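Local coordinates for protein thioredoxin (Thermosipho africanus, PDB 6MOS) that probably acts as a thiol-disulfide oxidoreductase of the thioredoxin family, reducing disulfides in partner proteins, at residues I30-N35 and A43-I48; D36-C41 and F77-V82. All blocks are in the same frame, centred on the assembly; numbering follows the deposited sequence.

Contact 1 of 2, residues I30-N35 and A43-I48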
# COMPACT_ATOMS: atom_id res chain seq x y z
N ILE A 30 3.70 -0.82 -4.72
CA ILE A 30 2.75 -0.71 -3.62
C ILE A 30 2.75 -2.01 -2.84
O ILE A 30 2.64 -3.09 -3.43
CB ILE A 30 1.33 -0.39 -4.13
CG1 ILE A 30 1.34 0.94 -4.90
CG2 ILE A 30 0.33 -0.43 -2.97
CD1 ILE A 30 0.04 1.24 -5.61
N GLU A 31 2.87 -1.92 -1.52
CA GLU A 31 2.72 -3.06 -0.63
C GLU A 31 1.47 -2.84 0.19
O GLU A 31 1.33 -1.81 0.85
CB GLU A 31 3.96 -3.23 0.25
CG GLU A 31 5.14 -3.81 -0.58
CD GLU A 31 6.41 -4.07 0.22
OE1 GLU A 31 6.49 -3.64 1.36
OE2 GLU A 31 7.36 -4.71 -0.33
N TYR A 32 0.54 -3.80 0.13
CA TYR A 32 -0.77 -3.69 0.78
C TYR A 32 -0.84 -4.78 1.83
O TYR A 32 -0.85 -5.97 1.49
CB TYR A 32 -1.88 -3.85 -0.25
CG TYR A 32 -3.27 -3.69 0.31
CD1 TYR A 32 -3.75 -2.43 0.62
CD2 TYR A 32 -4.09 -4.78 0.51
CE1 TYR A 32 -5.01 -2.27 1.15
CE2 TYR A 32 -5.37 -4.64 1.04
CZ TYR A 32 -5.82 -3.38 1.36
OH TYR A 32 -7.09 -3.20 1.88
N PHE A 33 -0.89 -4.40 3.10
CA PHE A 33 -0.90 -5.35 4.21
C PHE A 33 -2.33 -5.53 4.70
O PHE A 33 -3.03 -4.55 4.98
CB PHE A 33 -0.01 -4.88 5.36
CG PHE A 33 1.44 -4.72 4.97
CD1 PHE A 33 1.90 -3.54 4.41
CD2 PHE A 33 2.34 -5.75 5.18
CE1 PHE A 33 3.24 -3.38 4.05
CE2 PHE A 33 3.69 -5.61 4.83
CZ PHE A 33 4.13 -4.43 4.26
N LYS A 34 -2.77 -6.79 4.80
CA LYS A 34 -4.16 -7.07 5.11
C LYS A 34 -4.25 -8.34 5.94
O LYS A 34 -3.26 -9.04 6.16
CB LYS A 34 -5.00 -7.19 3.82
CG LYS A 34 -4.51 -8.26 2.80
CD LYS A 34 -5.08 -9.65 3.12
CE LYS A 34 -4.70 -10.69 2.08
NZ LYS A 34 -5.49 -11.94 2.30
N ASN A 35 -5.45 -8.62 6.42
CA ASN A 35 -5.79 -9.99 6.79
C ASN A 35 -7.22 -10.23 6.34
O ASN A 35 -7.94 -9.31 5.92
CB ASN A 35 -5.55 -10.26 8.27
CG ASN A 35 -6.53 -9.57 9.17
OD1 ASN A 35 -7.74 -9.65 8.97
ND2 ASN A 35 -6.01 -8.89 10.18
N ALA A 43 -12.78 -4.17 1.42
CA ALA A 43 -13.38 -3.11 0.61
C ALA A 43 -12.32 -2.29 -0.12
O ALA A 43 -12.55 -1.83 -1.24
CB ALA A 43 -14.25 -2.20 1.49
N MET A 44 -11.17 -2.09 0.51
CA MET A 44 -10.15 -1.24 -0.09
C MET A 44 -9.31 -1.98 -1.12
O MET A 44 -8.76 -1.35 -2.03
CB MET A 44 -9.25 -0.66 1.01
CG MET A 44 -8.25 0.39 0.55
SD MET A 44 -7.17 0.93 1.90
CE MET A 44 -8.35 1.78 2.96
N LEU A 45 -9.23 -3.31 -1.00
CA LEU A 45 -8.35 -4.11 -1.85
C LEU A 45 -8.62 -3.91 -3.34
O LEU A 45 -7.66 -3.69 -4.09
CB LEU A 45 -8.45 -5.58 -1.45
CG LEU A 45 -7.62 -6.52 -2.33
CD1 LEU A 45 -6.16 -6.12 -2.25
CD2 LEU A 45 -7.82 -7.95 -1.88
N PRO A 46 -9.86 -4.00 -3.84
CA PRO A 46 -10.05 -3.78 -5.28
C PRO A 46 -9.72 -2.37 -5.71
O PRO A 46 -9.25 -2.16 -6.84
CB PRO A 46 -11.52 -4.13 -5.50
CG PRO A 46 -12.15 -3.98 -4.18
CD PRO A 46 -11.12 -4.38 -3.18
N LYS A 47 -9.94 -1.38 -4.85
CA LYS A 47 -9.56 -0.01 -5.18
C LYS A 47 -8.05 0.10 -5.33
O LYS A 47 -7.55 0.66 -6.31
CB LYS A 47 -10.06 0.96 -4.11
CG LYS A 47 -11.53 0.84 -3.76
CD LYS A 47 -11.88 1.85 -2.66
CE LYS A 47 -13.32 1.73 -2.18
NZ LYS A 47 -14.28 2.30 -3.17
N ILE A 48 -7.31 -0.41 -4.35
CA ILE A 48 -5.86 -0.26 -4.40
C ILE A 48 -5.29 -1.04 -5.58
O ILE A 48 -4.33 -0.59 -6.22
CB ILE A 48 -5.21 -0.66 -3.06
CG1 ILE A 48 -3.74 -0.24 -3.01
CG2 ILE A 48 -5.33 -2.15 -2.78
CD1 ILE A 48 -3.55 1.27 -2.93

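Contact 2 of 2, residues D36-C41 and F77-V82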
# COMPACT_ATOMS: atom_id res chain seq x y z
N ASP A 36 -7.64 -11.49 6.36
CA ASP A 36 -8.92 -11.79 5.74
C ASP A 36 -10.09 -11.59 6.69
O ASP A 36 -11.24 -11.81 6.30
CB ASP A 36 -8.92 -13.20 5.15
CG ASP A 36 -8.24 -13.26 3.79
OD1 ASP A 36 -8.12 -12.20 3.13
OD2 ASP A 36 -7.83 -14.36 3.36
N LYS A 37 -9.83 -11.16 7.93
CA LYS A 37 -10.88 -10.80 8.87
C LYS A 37 -11.12 -9.30 8.95
O LYS A 37 -11.97 -8.85 9.74
CB LYS A 37 -10.54 -11.34 10.26
CG LYS A 37 -10.65 -12.85 10.33
CD LYS A 37 -10.20 -13.39 11.69
CE LYS A 37 -8.69 -13.43 11.79
NZ LYS A 37 -8.24 -14.44 12.79
N CYS A 38 -10.41 -8.53 8.14
CA CYS A 38 -10.46 -7.06 8.17
C CYS A 38 -11.40 -6.58 7.06
O CYS A 38 -11.12 -6.73 5.87
CB CYS A 38 -9.05 -6.50 8.01
SG CYS A 38 -8.88 -4.73 7.55
N SER A 39 -12.51 -5.95 7.47
CA SER A 39 -13.53 -5.58 6.50
C SER A 39 -13.13 -4.34 5.71
O SER A 39 -13.42 -4.26 4.50
CB SER A 39 -14.86 -5.34 7.22
OG SER A 39 -15.26 -6.51 7.92
N VAL A 40 -12.50 -3.36 6.35
CA VAL A 40 -11.98 -2.22 5.60
C VAL A 40 -10.96 -2.70 4.57
O VAL A 40 -10.89 -2.17 3.45
CB VAL A 40 -11.38 -1.17 6.55
CG1 VAL A 40 -10.71 -0.06 5.78
CG2 VAL A 40 -12.49 -0.60 7.47
N CYS A 41 -10.16 -3.72 4.92
CA CYS A 41 -9.17 -4.25 3.97
C CYS A 41 -9.83 -4.84 2.73
O CYS A 41 -9.35 -4.64 1.60
CB CYS A 41 -8.29 -5.32 4.61
SG CYS A 41 -7.39 -4.85 6.08
N PHE A 77 1.78 -3.30 12.04
CA PHE A 77 0.99 -3.88 13.12
C PHE A 77 -0.50 -3.75 12.93
O PHE A 77 -1.24 -4.53 13.54
CB PHE A 77 1.37 -3.24 14.46
CG PHE A 77 2.83 -3.16 14.67
CD1 PHE A 77 3.57 -4.32 14.77
CD2 PHE A 77 3.47 -1.94 14.74
CE1 PHE A 77 4.93 -4.27 14.94
CE2 PHE A 77 4.83 -1.88 14.92
CZ PHE A 77 5.57 -3.05 15.02
N THR A 78 -0.97 -2.79 12.16
CA THR A 78 -2.39 -2.63 11.89
C THR A 78 -2.65 -2.85 10.40
O THR A 78 -1.79 -2.62 9.56
CB THR A 78 -2.88 -1.23 12.30
OG1 THR A 78 -4.27 -1.10 11.96
CG2 THR A 78 -2.06 -0.13 11.63
N VAL A 79 -3.86 -3.30 10.10
CA VAL A 79 -4.29 -3.38 8.70
C VAL A 79 -5.59 -2.60 8.54
O VAL A 79 -6.39 -2.51 9.49
CB VAL A 79 -4.43 -4.85 8.24
CG1 VAL A 79 -3.08 -5.50 8.27
CG2 VAL A 79 -5.34 -5.63 9.17
N PRO A 80 -5.85 -1.99 7.38
CA PRO A 80 -4.90 -2.02 6.26
C PRO A 80 -3.69 -1.12 6.50
O PRO A 80 -3.81 -0.11 7.21
CB PRO A 80 -5.74 -1.52 5.08
CG PRO A 80 -6.76 -0.62 5.72
CD PRO A 80 -7.10 -1.28 7.04
N THR A 81 -2.52 -1.50 5.97
CA THR A 81 -1.39 -0.59 5.88
C THR A 81 -0.96 -0.56 4.43
O THR A 81 -0.94 -1.60 3.77
CB THR A 81 -0.21 -1.00 6.80
OG1 THR A 81 -0.56 -0.83 8.18
CG2 THR A 81 1.04 -0.19 6.49
N VAL A 82 -0.67 0.64 3.92
CA VAL A 82 -0.23 0.82 2.54
C VAL A 82 1.15 1.44 2.58
O VAL A 82 1.36 2.46 3.24
CB VAL A 82 -1.20 1.69 1.73
CG1 VAL A 82 -0.65 1.93 0.34
CG2 VAL A 82 -2.56 1.02 1.63

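Contact 1 of 2, residues I30-N35 and A43-I48
Tyr32 meets Met44, Leu45 and Ile48 in a buried helix-on-sheet contact, the first half of the beta-alpha-beta unit formed by strand 29-34, helix 39-55 and strand 58-63. It illustrates how one large aromatic side chain can bridge a strand and the helix that follows it. Strand 30-34 and helix 43-48 run nearly antiparallel, at 169°, with a closest approach of 10.3 Å between their axes. Tyr32 holds CG anti to its own N (chi1 -177°), which carries the ring across to the helix. Over one face of the ring lies CG2 of Ile48, a CH-pi contact with the methyl 4.0 Å from the ring centroid and only 17° off the normal. At the edge, in the ring plane, sits the sulfur of Met44, with SD 3.9 Å from Tyr32 CE1, a Met-aromatic contact. Leu45 adds its CD1 obliquely, 3.7 Å from Tyr32 CE2. The phenol oxygen touches a side chain as well, Tyr32 OH lying 3.4 Å from Met44 CB, and it reaches the helix backbone by a hydrogen bond to the carbonyl O of Cys41, giving this buried polar atom a partner. A phenylalanine in place of Tyr32 would probably keep much of the ring packing but leave the Cys41 carbonyl without this hydroxyl partner. Two residues earlier in the strand, Ile30 reaches Ile48 tip to tip, CG2 of Ile30 standing 4.1 Å from CG1 of Ile48. Helix 100-115 packs against Ile30, Met44 and Ile48, Val61 of strand 58-63 touches Leu45, and Val82 of the neighbouring strand 81-86 touches Tyr32.

Contact 2 of 2, residues D36-C41 and F77-V82
The CxxC motif, probably the redox site as in other thioredoxins and here closed as a disulfide, meets the loop that carries the cis-proline: Cys38 and Cys41 pack against Val79 and Pro80. The bond between Cys38 SG and Cys41 SG is 2.1 Å long and ties the N-cap residue of helix 39-55 to its first turn. Of the two sulfurs, that of Cys41 lies closer to the loop. Its SG is 3.5 Å from Pro80 N and also packs against the ring carbon CD of Pro80. In the preceding residue, Val79, CB stands 3.7 Å from Cys41 SG. In Cys41 the sulfur is turned anti to the carbonyl carbon (chi1 -57°), which brings it beside the backbone N and against the loop. Cys38 takes a more peripheral part, with SG 3.9 Å from Pro80 CD and CB touching Val79 CG2.

The peptide before Pro80 is cis, the feature found across the thioredoxin family opposite the CxxC, where in relatives the loop backbone next to the proline helps to bind substrate peptides; a similar role is likely here. Val40, between the cysteines in sequence, extends the contact at its exposed margin: its CG1 comes 4.0 Å from Pro80 CG, the two side chains crossing at about a right angle. Beside the proline, Thr81 OG1 donates to Thr78 O at 2.6 Å, tilted 33° from the carbonyl plane. Thr81 in turn is backed by Ala95 and Arg93 of strand 89-95, while Tyr32 of strand 29-34 lies against Pro80.

Overall arrangement
Contacts 1 and 2 share helix 39-55 and reach neighbouring strands of one sheet, and their centres are 8 Å apart. The general principle is that a redox site at a helix start can be joined directly to the fold's core. The join between them is the bond from Tyr32 OH to Cys41 O, 2.7 Å long, at the helix turn that holds the disulfide. Strand pairing adds a second link, with Phe33 N 2.9 Å from Thr81 O, and Val79 packs on Phe33 and Asn35. The bound tris(hydroxyethyl)aminomethane lies elsewhere, about 13 Å from the Cys41 side chain and about 8 Å from that of Tyr32.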